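Local coordinates for protein ABC-type phosphate transport system, periplasmic component (Lactobacillus brevis, PDB 4ECF) that binds phosphate and probably hands it to an ABC transporter that imports it across the cytoplasmic membrane, at residues Thr12-Leu17 / His76-Val81; Ile34-Gly39 / Ile55-Leu60; Thr43-Ile48 / Leu60-Gln65. All coordinates share one frame; numbering follows the deposited sequence.

Contact 1 of 3, residues Thr12-Leu17 / His76-Val81. With PO4 (phosphate ion), chain B.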
ATOM      1  N   THR A  12      -5.487  -3.785   0.097  1.00 16.37           N
ATOM      2  CA  THR A  12      -4.787  -4.806   0.875  1.00 17.60           C
ATOM      3  C   THR A  12      -3.557  -4.260   1.622  1.00 17.49           C
ATOM      4  O   THR A  12      -3.178  -4.802   2.667  1.00 18.61           O
ATOM      5  CB  THR A  12      -4.417  -6.056   0.022  1.00 17.42           C
ATOM      6  OG1 THR A  12      -3.391  -5.727  -0.910  1.00 18.48           O
ATOM      7  CG2 THR A  12      -5.657  -6.547  -0.716  1.00 18.25           C
ATOM      8  N   ALA A  13      -2.997  -3.149   1.157  1.00 17.02           N
ATOM      9  CA  ALA A  13      -1.940  -2.481   1.907  1.00 17.21           C
ATOM     10  C   ALA A  13      -2.429  -1.930   3.260  1.00 17.27           C
ATOM     11  O   ALA A  13      -1.699  -1.940   4.259  1.00 18.82           O
ATOM     12  CB  ALA A  13      -1.322  -1.351   1.099  1.00 16.34           C
ATOM     13  N   LEU A  14      -3.693  -1.484   3.292  1.00 15.25           N
ATOM     14  CA  LEU A  14      -4.277  -0.816   4.437  1.00 15.68           C
ATOM     15  C   LEU A  14      -5.041  -1.833   5.329  1.00 15.32           C
ATOM     16  O   LEU A  14      -5.271  -1.612   6.519  1.00 16.53           O
ATOM     17  CB  LEU A  14      -5.230   0.254   3.929  1.00 16.66           C
ATOM     18  CG  LEU A  14      -5.865   1.227   4.918  1.00 17.32           C
ATOM     19  CD1 LEU A  14      -4.928   1.728   6.028  1.00 18.52           C
ATOM     20  CD2 LEU A  14      -6.544   2.361   4.139  1.00 20.63           C
ATOM     21  N   GLN A  15      -5.342  -2.981   4.749  1.00 14.81           N
ATOM     22  CA  GLN A  15      -6.148  -3.985   5.393  1.00 15.43           C
ATOM     23  C   GLN A  15      -5.625  -4.344   6.794  1.00 15.86           C
ATOM     24  O   GLN A  15      -6.416  -4.475   7.748  1.00 16.03           O
ATOM     25  CB  GLN A  15      -6.250  -5.215   4.509  1.00 16.45           C
ATOM     26  CG  GLN A  15      -7.271  -6.229   5.010  1.00 17.03           C
ATOM     27  CD  GLN A  15      -7.465  -7.384   4.050  1.00 19.80           C
ATOM     28  OE1 GLN A  15      -7.029  -7.339   2.896  1.00 19.69           O
ATOM     29  NE2 GLN A  15      -8.164  -8.423   4.521  1.00 21.51           N
ATOM     30  N   PRO A  16      -4.307  -4.532   6.956  1.00 17.11           N
ATOM     31  CA  PRO A  16      -3.853  -4.949   8.305  1.00 17.02           C
ATOM     32  C   PRO A  16      -4.159  -3.908   9.376  1.00 16.55           C
ATOM     33  O   PRO A  16      -4.503  -4.270  10.519  1.00 17.47           O
ATOM     34  CB  PRO A  16      -2.326  -5.133   8.117  1.00 18.60           C
ATOM     35  CG  PRO A  16      -2.147  -5.367   6.638  1.00 20.11           C
ATOM     36  CD  PRO A  16      -3.206  -4.559   5.968  1.00 18.65           C
ATOM     37  N   LEU A  17      -4.001  -2.639   9.046  1.00 16.88           N
ATOM     38  CA  LEU A  17      -4.309  -1.578  10.026  1.00 16.68           C
ATOM     39  C   LEU A  17      -5.835  -1.514  10.332  1.00 18.17           C
ATOM     40  O   LEU A  17      -6.259  -1.362  11.508  1.00 16.48           O
ATOM     41  CB  LEU A  17      -3.837  -0.210   9.528  1.00 17.61           C
ATOM     42  CG  LEU A  17      -4.193   0.998  10.381  1.00 19.50           C
ATOM     43  CD1 LEU A  17      -3.678   0.818  11.818  1.00 18.86           C
ATOM     44  CD2 LEU A  17      -3.640   2.285   9.737  1.00 19.80           C
ATOM     45  N   HIS A  76     -10.779  10.678   4.290  1.00 16.06           N
ATOM     46  CA  HIS A  76     -10.231  10.695   5.656  1.00 17.45           C
ATOM     47  C   HIS A  76      -8.897  10.030   5.596  1.00 18.04           C
ATOM     48  O   HIS A  76      -8.807   8.836   5.308  1.00 19.63           O
ATOM     49  CB  HIS A  76     -11.105   9.950   6.662  1.00 16.49           C
ATOM     50  CG  HIS A  76     -12.567  10.350   6.641  1.00 15.79           C
ATOM     51  ND1 HIS A  76     -13.462   9.835   5.755  1.00 17.50           N
ATOM     52  CD2 HIS A  76     -13.251  11.251   7.427  1.00 17.70           C
ATOM     53  CE1 HIS A  76     -14.675  10.378   5.985  1.00 16.10           C
ATOM     54  NE2 HIS A  76     -14.551  11.249   7.017  1.00 17.05           N
ATOM     55  N   ARG A  77      -7.838  10.799   5.711  1.00 16.80           N
ATOM     56  CA  ARG A  77      -6.491  10.214   5.700  1.00 16.23           C
ATOM     57  C   ARG A  77      -6.091   9.757   7.091  1.00 16.98           C
ATOM     58  O   ARG A  77      -6.365  10.467   8.075  1.00 17.93           O
ATOM     59  CB  ARG A  77      -5.470  11.163   5.074  1.00 16.35           C
ATOM     60  CG  ARG A  77      -5.496  11.146   3.559  1.00 19.79           C
ATOM     61  CD  ARG A  77      -4.438  12.042   2.950  1.00 19.49           C
ATOM     62  NE  ARG A  77      -4.818  13.461   2.970  1.00 20.01           N
ATOM     63  CZ  ARG A  77      -4.027  14.418   2.516  1.00 19.54           C
ATOM     64  NH1 ARG A  77      -2.809  14.119   2.079  1.00 21.02           N
ATOM     65  NH2 ARG A  77      -4.439  15.670   2.511  1.00 20.16           N
ATOM     66  N   VAL A  78      -5.456   8.582   7.193  1.00 16.39           N
ATOM     67  CA  VAL A  78      -5.205   7.944   8.480  1.00 14.85           C
ATOM     68  C   VAL A  78      -3.769   7.513   8.694  1.00 17.01           C
ATOM     69  O   VAL A  78      -3.380   7.187   9.800  1.00 19.58           O
ATOM     70  CB  VAL A  78      -6.170   6.750   8.670  1.00 14.31           C
ATOM     71  CG1 VAL A  78      -7.629   7.202   8.572  1.00 16.47           C
ATOM     72  CG2 VAL A  78      -5.893   5.583   7.709  1.00 16.15           C
ATOM     73  N   ALA A  79      -2.970   7.520   7.631  1.00 17.60           N
ATOM     74  CA  ALA A  79      -1.620   6.951   7.720  1.00 16.48           C
ATOM     75  C   ALA A  79      -0.909   7.217   6.400  1.00 16.87           C
ATOM     76  O   ALA A  79      -1.538   7.631   5.414  1.00 17.02           O
ATOM     77  CB  ALA A  79      -1.696   5.448   7.975  1.00 18.30           C
ATOM     78  N   VAL A  80       0.406   7.029   6.425  1.00 16.99           N
ATOM     79  CA  VAL A  80       1.228   6.898   5.209  1.00 17.12           C
ATOM     80  C   VAL A  80       1.758   5.462   5.229  1.00 15.10           C
ATOM     81  O   VAL A  80       2.113   4.907   6.291  1.00 17.71           O
ATOM     82  CB  VAL A  80       2.368   7.931   5.173  1.00 18.80           C
ATOM     83  CG1 VAL A  80       3.438   7.534   4.144  1.00 18.65           C
ATOM     84  CG2 VAL A  80       1.775   9.331   4.962  1.00 18.78           C
ATOM     85  N   VAL A  81       1.779   4.822   4.074  1.00 15.92           N
ATOM     86  CA  VAL A  81       2.366   3.476   3.893  1.00 19.98           C
ATOM     87  C   VAL A  81       3.530   3.546   2.898  1.00 18.57           C
ATOM     88  O   VAL A  81       3.406   4.148   1.821  1.00 17.30           O
ATOM     89  CB  VAL A  81       1.288   2.462   3.455  1.00 21.20           C
ATOM     90  CG1 VAL A  81       0.797   2.758   2.023  1.00 22.28           C
ATOM     91  CG2 VAL A  81       1.772   1.035   3.653  1.00 25.65           C
TER
HETATM   92  P   PO4 B 300      -3.724  -2.455  -2.856  1.00 16.89           P
HETATM   93  O1  PO4 B 300      -2.439  -2.641  -3.654  1.00 18.46           O
HETATM   94  O2  PO4 B 300      -4.675  -1.501  -3.481  1.00 15.66           O
HETATM   95  O3  PO4 B 300      -4.384  -3.766  -2.529  1.00 16.14           O
HETATM   96  O4  PO4 B 300      -3.338  -1.860  -1.415  1.00 16.24           O
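L14 and L17, one turn apart on the same flank of their segment, push their methyls into the surface made by V78 and A79. The L17 methyl CD2 makes the closest approach across the seam: it stands 4.1 Å from A79 CB and, more loosely, 4.5 Å from V78 CG2, so it fills the shallow hollow between those two side chains. V78 answers with a bump of its own. Its CG2 fits the notch between the two leucines, 4.3 Å from L14 CD1. With CG anti to the backbone N (chi1 175°), L17 sends its isobutyl end straight across to the strand. Around this seam, V227 of helix 218-228 packs on V78 and E208 of strand 205-213 on L14. The fold is that of the two-lobed periplasmic binding proteins, and the turn between strand 4-10 and helix 15-28 brings its amides to the bound phosphate. O3 of the ion is gripped twice by T12, from its N at 2.8 Å and from OG1 at 2.7 Å; A13 N reaches O4 at 2.9 Å with an N-H...O angle of 163°. T12 holds OG1 between its backbone N and carbonyl carbon (chi1 70°), which lets amide and hydroxyl converge on one oxygen, and S156 OG is hydrogen-bonded to that hydroxyl. S11, T41, R127, S131, G132 and T133 complete the phosphate site.

Contact 2 of 3, residues Ile34-Gly39 / Ile55-Leu60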
ATOM      1  N   ILE A  34     -17.198  -4.835  13.183  1.00 16.12           N
ATOM      2  CA  ILE A  34     -16.555  -4.192  12.055  1.00 16.18           C
ATOM      3  C   ILE A  34     -15.982  -5.288  11.179  1.00 17.60           C
ATOM      4  O   ILE A  34     -15.034  -5.982  11.565  1.00 18.40           O
ATOM      5  CB  ILE A  34     -15.447  -3.198  12.507  1.00 16.90           C
ATOM      6  CG1 ILE A  34     -16.083  -2.124  13.432  1.00 18.83           C
ATOM      7  CG2 ILE A  34     -14.729  -2.588  11.296  1.00 16.59           C
ATOM      8  CD1 ILE A  34     -15.046  -1.217  14.057  1.00 18.83           C
ATOM      9  N   ASN A  35     -16.517  -5.376   9.962  1.00 17.54           N
ATOM     10  CA  ASN A  35     -16.147  -6.406   9.007  1.00 17.98           C
ATOM     11  C   ASN A  35     -15.202  -5.784   8.019  1.00 19.20           C
ATOM     12  O   ASN A  35     -15.486  -4.736   7.491  1.00 18.99           O
ATOM     13  CB  ASN A  35     -17.390  -6.873   8.294  1.00 18.08           C
ATOM     14  CG  ASN A  35     -18.388  -7.464   9.237  1.00 26.01           C
ATOM     15  OD1 ASN A  35     -18.167  -8.537   9.772  1.00 28.59           O
ATOM     16  ND2 ASN A  35     -19.470  -6.729   9.499  1.00 28.05           N
ATOM     17  N   VAL A  36     -14.060  -6.425   7.777  1.00 18.06           N
ATOM     18  CA  VAL A  36     -13.027  -5.853   6.905  1.00 16.99           C
ATOM     19  C   VAL A  36     -12.731  -6.869   5.806  1.00 16.75           C
ATOM     20  O   VAL A  36     -12.581  -8.080   6.072  1.00 21.39           O
ATOM     21  CB  VAL A  36     -11.733  -5.551   7.695  1.00 17.53           C
ATOM     22  CG1 VAL A  36     -10.759  -4.798   6.822  1.00 18.57           C
ATOM     23  CG2 VAL A  36     -12.037  -4.719   8.941  1.00 18.60           C
ATOM     24  N   GLN A  37     -12.707  -6.388   4.578  1.00 16.47           N
ATOM     25  CA  GLN A  37     -12.297  -7.217   3.442  1.00 18.77           C
ATOM     26  C   GLN A  37     -11.185  -6.533   2.666  1.00 19.54           C
ATOM     27  O   GLN A  37     -10.979  -5.325   2.755  1.00 18.06           O
ATOM     28  CB  GLN A  37     -13.453  -7.416   2.457  1.00 20.86           C
ATOM     29  CG  GLN A  37     -14.703  -8.065   3.041  1.00 25.08           C
ATOM     30  CD  GLN A  37     -15.872  -8.122   2.052  1.00 30.38           C
ATOM     31  OE1 GLN A  37     -15.713  -7.935   0.821  1.00 30.72           O
ATOM     32  NE2 GLN A  37     -17.049  -8.421   2.575  1.00 32.80           N
ATOM     33  N   GLY A  38     -10.508  -7.342   1.846  1.00 20.26           N
ATOM     34  CA  GLY A  38      -9.547  -6.839   0.862  1.00 20.31           C
ATOM     35  C   GLY A  38     -10.226  -6.507  -0.453  1.00 20.37           C
ATOM     36  O   GLY A  38     -11.337  -5.922  -0.468  1.00 19.00           O
ATOM     37  N   GLY A  39      -9.595  -6.902  -1.564  1.00 20.31           N
ATOM     38  CA  GLY A  39     -10.077  -6.589  -2.909  1.00 19.71           C
ATOM     39  C   GLY A  39      -9.258  -5.605  -3.716  1.00 19.32           C
ATOM     40  O   GLY A  39      -9.346  -5.565  -4.950  1.00 18.35           O
ATOM     41  N   ILE A  55     -17.237   1.942   4.255  1.00 13.03           N
ATOM     42  CA  ILE A  55     -15.877   2.529   4.102  1.00 14.43           C
ATOM     43  C   ILE A  55     -15.171   1.863   2.936  1.00 15.21           C
ATOM     44  O   ILE A  55     -15.144   0.652   2.845  1.00 16.07           O
ATOM     45  CB  ILE A  55     -15.026   2.346   5.376  1.00 15.15           C
ATOM     46  CG1 ILE A  55     -15.687   3.055   6.543  1.00 14.81           C
ATOM     47  CG2 ILE A  55     -13.597   2.861   5.138  1.00 14.90           C
ATOM     48  CD1 ILE A  55     -14.966   2.910   7.872  1.00 15.71           C
ATOM     49  N   GLY A  56     -14.603   2.694   2.045  1.00 15.99           N
ATOM     50  CA  GLY A  56     -13.715   2.245   0.987  1.00 14.01           C
ATOM     51  C   GLY A  56     -12.291   2.527   1.388  1.00 15.20           C
ATOM     52  O   GLY A  56     -11.902   3.681   1.633  1.00 17.25           O
ATOM     53  N   ASN A  57     -11.505   1.481   1.531  1.00 15.69           N
ATOM     54  CA  ASN A  57     -10.101   1.578   1.929  1.00 16.17           C
ATOM     55  C   ASN A  57      -9.262   1.775   0.682  1.00 16.22           C
ATOM     56  O   ASN A  57      -9.317   0.923  -0.222  1.00 16.98           O
ATOM     57  CB  ASN A  57      -9.698   0.268   2.613  1.00 17.35           C
ATOM     58  CG  ASN A  57     -10.443  -0.021   3.919  1.00 18.34           C
ATOM     59  OD1 ASN A  57     -11.072   0.863   4.540  1.00 18.93           O
ATOM     60  ND2 ASN A  57     -10.383  -1.269   4.338  1.00 17.55           N
ATOM     61  N   SER A  58      -8.468   2.842   0.639  1.00 15.53           N
ATOM     62  CA  SER A  58      -7.757   3.206  -0.578  1.00 15.95           C
ATOM     63  C   SER A  58      -6.343   3.735  -0.281  1.00 15.71           C
ATOM     64  O   SER A  58      -6.155   4.542   0.641  1.00 17.99           O
ATOM     65  CB  SER A  58      -8.531   4.273  -1.315  1.00 17.51           C
ATOM     66  OG  SER A  58      -7.882   4.748  -2.498  1.00 17.69           O
ATOM     67  N   ASP A  59      -5.390   3.345  -1.115  1.00 16.18           N
ATOM     68  CA  ASP A  59      -4.041   3.949  -1.124  1.00 15.25           C
ATOM     69  C   ASP A  59      -3.926   5.161  -2.007  1.00 15.69           C
ATOM     70  O   ASP A  59      -2.853   5.783  -2.065  1.00 17.26           O
ATOM     71  CB  ASP A  59      -2.962   2.935  -1.619  1.00 15.59           C
ATOM     72  CG  ASP A  59      -3.133   1.572  -1.044  1.00 15.78           C
ATOM     73  OD1 ASP A  59      -3.359   1.438   0.162  1.00 17.17           O
ATOM     74  OD2 ASP A  59      -2.959   0.593  -1.817  1.00 16.38           O
ATOM     75  N   LEU A  60      -4.990   5.493  -2.723  1.00 17.48           N
ATOM     76  CA  LEU A  60      -4.988   6.573  -3.702  1.00 16.21           C
ATOM     77  C   LEU A  60      -6.066   7.620  -3.374  1.00 17.63           C
ATOM     78  O   LEU A  60      -7.112   7.315  -2.760  1.00 17.66           O
ATOM     79  CB  LEU A  60      -5.237   6.038  -5.121  1.00 16.79           C
ATOM     80  CG  LEU A  60      -4.289   4.943  -5.600  1.00 16.56           C
ATOM     81  CD1 LEU A  60      -4.706   4.455  -7.001  1.00 18.07           C
ATOM     82  CD2 LEU A  60      -2.806   5.403  -5.562  1.00 17.18           C
TER
HETATM   83  O   HOH W   1      -9.002  -3.405   3.223  1.00 18.55           O
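The flat side-chain amide of N57 reaches segment 34-39 with its nitrogen end: ND2 lies 4.3 Å from the V36 methyl CG1 and 4.4 Å from the carbonyl O of Q37. Beyond that end sits a water, 2.8 Å from N57 ND2 and also 2.8 Å from Q37 O, which subtend about 104° at it. N57 places its amide here by turning CG anti to its own carbonyl carbon (chi1 -64°). V36 brings CG1 to the meeting, while helix 15-28 packs on the same valine through V18 and E19. The two strands are not sheet neighbours: the closest CA atoms, of V36 and I55, are 9.3 Å apart, and strand 4-10 pairs in parallel with both, its A8 touching N57. Strand 32-39, helix 41-50 and strand 55-58 form a beta-alpha-beta crossover that skips the strand between them, 4-10. At the end of the second strand, S58 folds its hydroxyl back, and OG donates to L60 O at 2.7 Å, in the carbonyl plane on a lone pair. D59, between them, bonds S11 OG through OD1 and T41 OG1 through its N, both hydroxyls that also hold the phosphate. The water donates to Q37 O and so joins two strands that lack a direct bond; by accepting from ND2 it is consistent with the modelled amide orientation and probably favours it.

Contact 3 of 3, residues Thr43-Ile48 / Leu60-Gln65. With EDO (1,2-ethanediol), chain E.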
ATOM      1  N   THR A  43     -11.357  -1.767  -6.041  1.00 18.79           N
ATOM      2  CA  THR A  43     -12.593  -2.318  -5.510  1.00 19.62           C
ATOM      3  C   THR A  43     -13.118  -1.447  -4.338  1.00 19.17           C
ATOM      4  O   THR A  43     -14.319  -1.167  -4.248  1.00 19.33           O
ATOM      5  CB  THR A  43     -12.361  -3.768  -5.052  1.00 22.28           C
ATOM      6  OG1 THR A  43     -12.092  -4.596  -6.197  1.00 25.75           O
ATOM      7  CG2 THR A  43     -13.555  -4.317  -4.357  1.00 25.60           C
ATOM      8  N   GLY A  44     -12.234  -0.981  -3.467  1.00 17.08           N
ATOM      9  CA  GLY A  44     -12.621  -0.100  -2.399  1.00 17.12           C
ATOM     10  C   GLY A  44     -13.329   1.142  -2.908  1.00 17.65           C
ATOM     11  O   GLY A  44     -14.402   1.494  -2.435  1.00 18.26           O
ATOM     12  N   LEU A  45     -12.706   1.818  -3.870  1.00 17.00           N
ATOM     13  CA  LEU A  45     -13.270   3.014  -4.448  1.00 16.82           C
ATOM     14  C   LEU A  45     -14.564   2.739  -5.209  1.00 16.66           C
ATOM     15  O   LEU A  45     -15.547   3.473  -5.068  1.00 17.20           O
ATOM     16  CB  LEU A  45     -12.239   3.744  -5.313  1.00 18.18           C
ATOM     17  CG  LEU A  45     -11.025   4.307  -4.569  1.00 17.94           C
ATOM     18  CD1 LEU A  45      -9.996   4.820  -5.560  1.00 20.50           C
ATOM     19  CD2 LEU A  45     -11.441   5.382  -3.559  1.00 18.49           C
ATOM     20  N   SER A  46     -14.582   1.686  -6.018  1.00 16.37           N
ATOM     21  CA  SER A  46     -15.816   1.369  -6.742  1.00 18.31           C
ATOM     22  C   SER A  46     -16.980   1.020  -5.816  1.00 17.13           C
ATOM     23  O   SER A  46     -18.124   1.465  -6.051  1.00 18.47           O
ATOM     24  CB  SER A  46     -15.563   0.213  -7.718  1.00 19.54           C
ATOM     25  OG  SER A  46     -14.664   0.631  -8.738  1.00 21.26           O
ATOM     26  N   GLN A  47     -16.705   0.281  -4.740  1.00 17.42           N
ATOM     27  CA  GLN A  47     -17.786  -0.157  -3.840  1.00 16.24           C
ATOM     28  C   GLN A  47     -18.309   1.007  -2.982  1.00 16.35           C
ATOM     29  O   GLN A  47     -19.510   1.120  -2.778  1.00 16.69           O
ATOM     30  CB  GLN A  47     -17.344  -1.303  -2.946  1.00 17.45           C
ATOM     31  CG  GLN A  47     -17.118  -2.596  -3.734  1.00 17.72           C
ATOM     32  CD  GLN A  47     -18.404  -3.110  -4.323  1.00 26.26           C
ATOM     33  OE1 GLN A  47     -19.281  -3.544  -3.586  1.00 31.83           O
ATOM     34  NE2 GLN A  47     -18.510  -3.076  -5.654  1.00 35.09           N
ATOM     35  N   ILE A  48     -17.421   1.892  -2.566  1.00 15.54           N
ATOM     36  CA  ILE A  48     -17.893   3.034  -1.783  1.00 15.84           C
ATOM     37  C   ILE A  48     -18.708   3.980  -2.672  1.00 16.48           C
ATOM     38  O   ILE A  48     -19.764   4.500  -2.246  1.00 17.79           O
ATOM     39  CB  ILE A  48     -16.777   3.719  -0.960  1.00 15.42           C
ATOM     40  CG1 ILE A  48     -17.387   4.710   0.068  1.00 15.80           C
ATOM     41  CG2 ILE A  48     -15.784   4.473  -1.833  1.00 15.67           C
ATOM     42  CD1 ILE A  48     -18.281   4.032   1.108  1.00 16.07           C
ATOM     43  N   LEU A  60      -4.990   5.493  -2.723  1.00 17.48           N
ATOM     44  CA  LEU A  60      -4.988   6.573  -3.702  1.00 16.21           C
ATOM     45  C   LEU A  60      -6.066   7.620  -3.374  1.00 17.63           C
ATOM     46  O   LEU A  60      -7.112   7.315  -2.760  1.00 17.66           O
ATOM     47  CB  LEU A  60      -5.237   6.038  -5.121  1.00 16.79           C
ATOM     48  CG  LEU A  60      -4.289   4.943  -5.600  1.00 16.56           C
ATOM     49  CD1 LEU A  60      -4.706   4.455  -7.001  1.00 18.07           C
ATOM     50  CD2 LEU A  60      -2.806   5.403  -5.562  1.00 17.18           C
ATOM     51  N   PHE A  61      -5.866   8.843  -3.829  1.00 19.02           N
ATOM     52  CA  PHE A  61      -6.981   9.806  -3.868  1.00 18.73           C
ATOM     53  C   PHE A  61      -8.055   9.302  -4.836  1.00 18.27           C
ATOM     54  O   PHE A  61      -7.709   8.712  -5.890  1.00 18.36           O
ATOM     55  CB  PHE A  61      -6.480  11.205  -4.241  1.00 21.43           C
ATOM     56  CG  PHE A  61      -5.707  11.873  -3.137  1.00 22.04           C
ATOM     57  CD1 PHE A  61      -4.359  11.600  -2.940  1.00 21.43           C
ATOM     58  CD2 PHE A  61      -6.314  12.774  -2.299  1.00 21.99           C
ATOM     59  CE1 PHE A  61      -3.640  12.219  -1.934  1.00 24.63           C
ATOM     60  CE2 PHE A  61      -5.602  13.396  -1.276  1.00 25.61           C
ATOM     61  CZ  PHE A  61      -4.255  13.125  -1.114  1.00 23.84           C
ATOM     62  N   ALA A  62      -9.334   9.549  -4.510  1.00 20.29           N
ATOM     63  CA  ALA A  62     -10.433   8.986  -5.285  1.00 21.20           C
ATOM     64  C   ALA A  62     -10.369   9.385  -6.757  1.00 21.67           C
ATOM     65  O   ALA A  62     -10.587   8.532  -7.666  1.00 24.31           O
ATOM     66  CB  ALA A  62     -11.772   9.362  -4.689  1.00 20.97           C
ATOM     67  N   GLY A  63      -9.988  10.642  -6.997  1.00 20.70           N
ATOM     68  CA  GLY A  63      -9.830  11.172  -8.364  1.00 25.06           C
ATOM     69  C   GLY A  63      -8.766  10.548  -9.257  1.00 25.69           C
ATOM     70  O   GLY A  63      -8.780  10.790 -10.475  1.00 27.23           O
ATOM     71  N   GLU A  64      -7.852   9.763  -8.679  1.00 25.27           N
ATOM     72  CA  GLU A  64      -6.824   9.021  -9.426  1.00 24.73           C
ATOM     73  C   GLU A  64      -7.354   7.834 -10.231  1.00 28.56           C
ATOM     74  O   GLU A  64      -6.658   7.330 -11.096  1.00 29.83           O
ATOM     75  CB  GLU A  64      -5.704   8.558  -8.478  1.00 25.68           C
ATOM     76  CG  GLU A  64      -4.978   9.719  -7.801  1.00 28.00           C
ATOM     77  CD  GLU A  64      -3.799   9.254  -6.983  1.00 27.44           C
ATOM     78  OE1 GLU A  64      -2.906   8.607  -7.573  1.00 30.33           O
ATOM     79  OE2 GLU A  64      -3.779   9.474  -5.749  1.00 23.44           O
ATOM     80  N   GLN A  65      -8.571   7.374  -9.915  1.00 26.05           N
ATOM     81  CA  GLN A  65      -9.137   6.182 -10.536  1.00 25.32           C
ATOM     82  C   GLN A  65     -10.203   6.599 -11.540  1.00 26.10           C
ATOM     83  O   GLN A  65     -11.178   7.272 -11.195  1.00 22.96           O
ATOM     84  CB  GLN A  65      -9.761   5.260  -9.480  1.00 26.65           C
ATOM     85  CG  GLN A  65     -10.395   3.995 -10.072  1.00 28.73           C
ATOM     86  CD  GLN A  65     -10.662   2.936  -9.022  1.00 26.98           C
ATOM     87  OE1 GLN A  65      -9.805   2.697  -8.153  1.00 25.18           O
ATOM     88  NE2 GLN A  65     -11.853   2.288  -9.082  1.00 25.42           N
TER
HETATM   89  C1  EDO E 303     -19.594  -6.548  -0.756  1.00 35.47           C
HETATM   90  O1  EDO E 303     -19.124  -7.788  -0.217  1.00 50.69           O
HETATM   91  C2  EDO E 303     -18.575  -5.462  -0.494  1.00 34.93           C
HETATM   92  O2  EDO E 303     -18.288  -4.648  -1.647  1.00 37.83           O
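The carbonyl O of G42 takes hydrogen bonds from both S46 OG and Q65 NE2; the two donor atoms lie 3.3 Å apart. Q65 arrives there extended, with CG anti to the backbone N (chi1 179°). Q65 and L45 lie alongside each other, pointing opposite ways, and OE1 of Q65 comes within 3.4 Å of L45 CD1 while Q65 CB is 4.0 Å from the same methyl. The other methyl, L45 CD2, rests on A62, 4.2 Å from its CB. With Q65 cut back to an alanine, the G42 carbonyl would probably lose one of its two donors and the L45 methyl CD1 the amide end that lies against it. The segment that carries Q65 is braced within itself by a short 3-10 turn, in which E64 N bonds to F61 O at 3.0 Å. E64 also swings its carboxylate back, and F61 N meets OE2 at 2.9 Å from above the carboxylate plane. L45 and A62 share I68 as a neighbour, and Y211 of strand 205-213 touches L45 while its hydroxyl bonds A62 N. The contact thus pins helix 41-50 to the loop linking strand 55-58 with strand 73-87, with helix 132-140 packing on L60 at the start of that loop.

Overall arrangement
Contact 1 is the core one: every touching residue is buried, its centre lies about 7 Å from the centre of the chain, and its seam is purely apolar beside the phosphate site. Contacts 2 and 3 lie farther out, about 12 and 14 Å from that centre, and are partly buried; one relies on a bridging water, the other mixes leucine packing with a shared carbonyl. Helix 41-50, which contact 3 ties to the following loop, connects the two strands of contact 2, and L60 belongs to both; S58 OG also lies 3.7 Å from L45 CD1. Contact 1 adjoins contact 2 where A13 CB is 3.6 Å from D59 OD1.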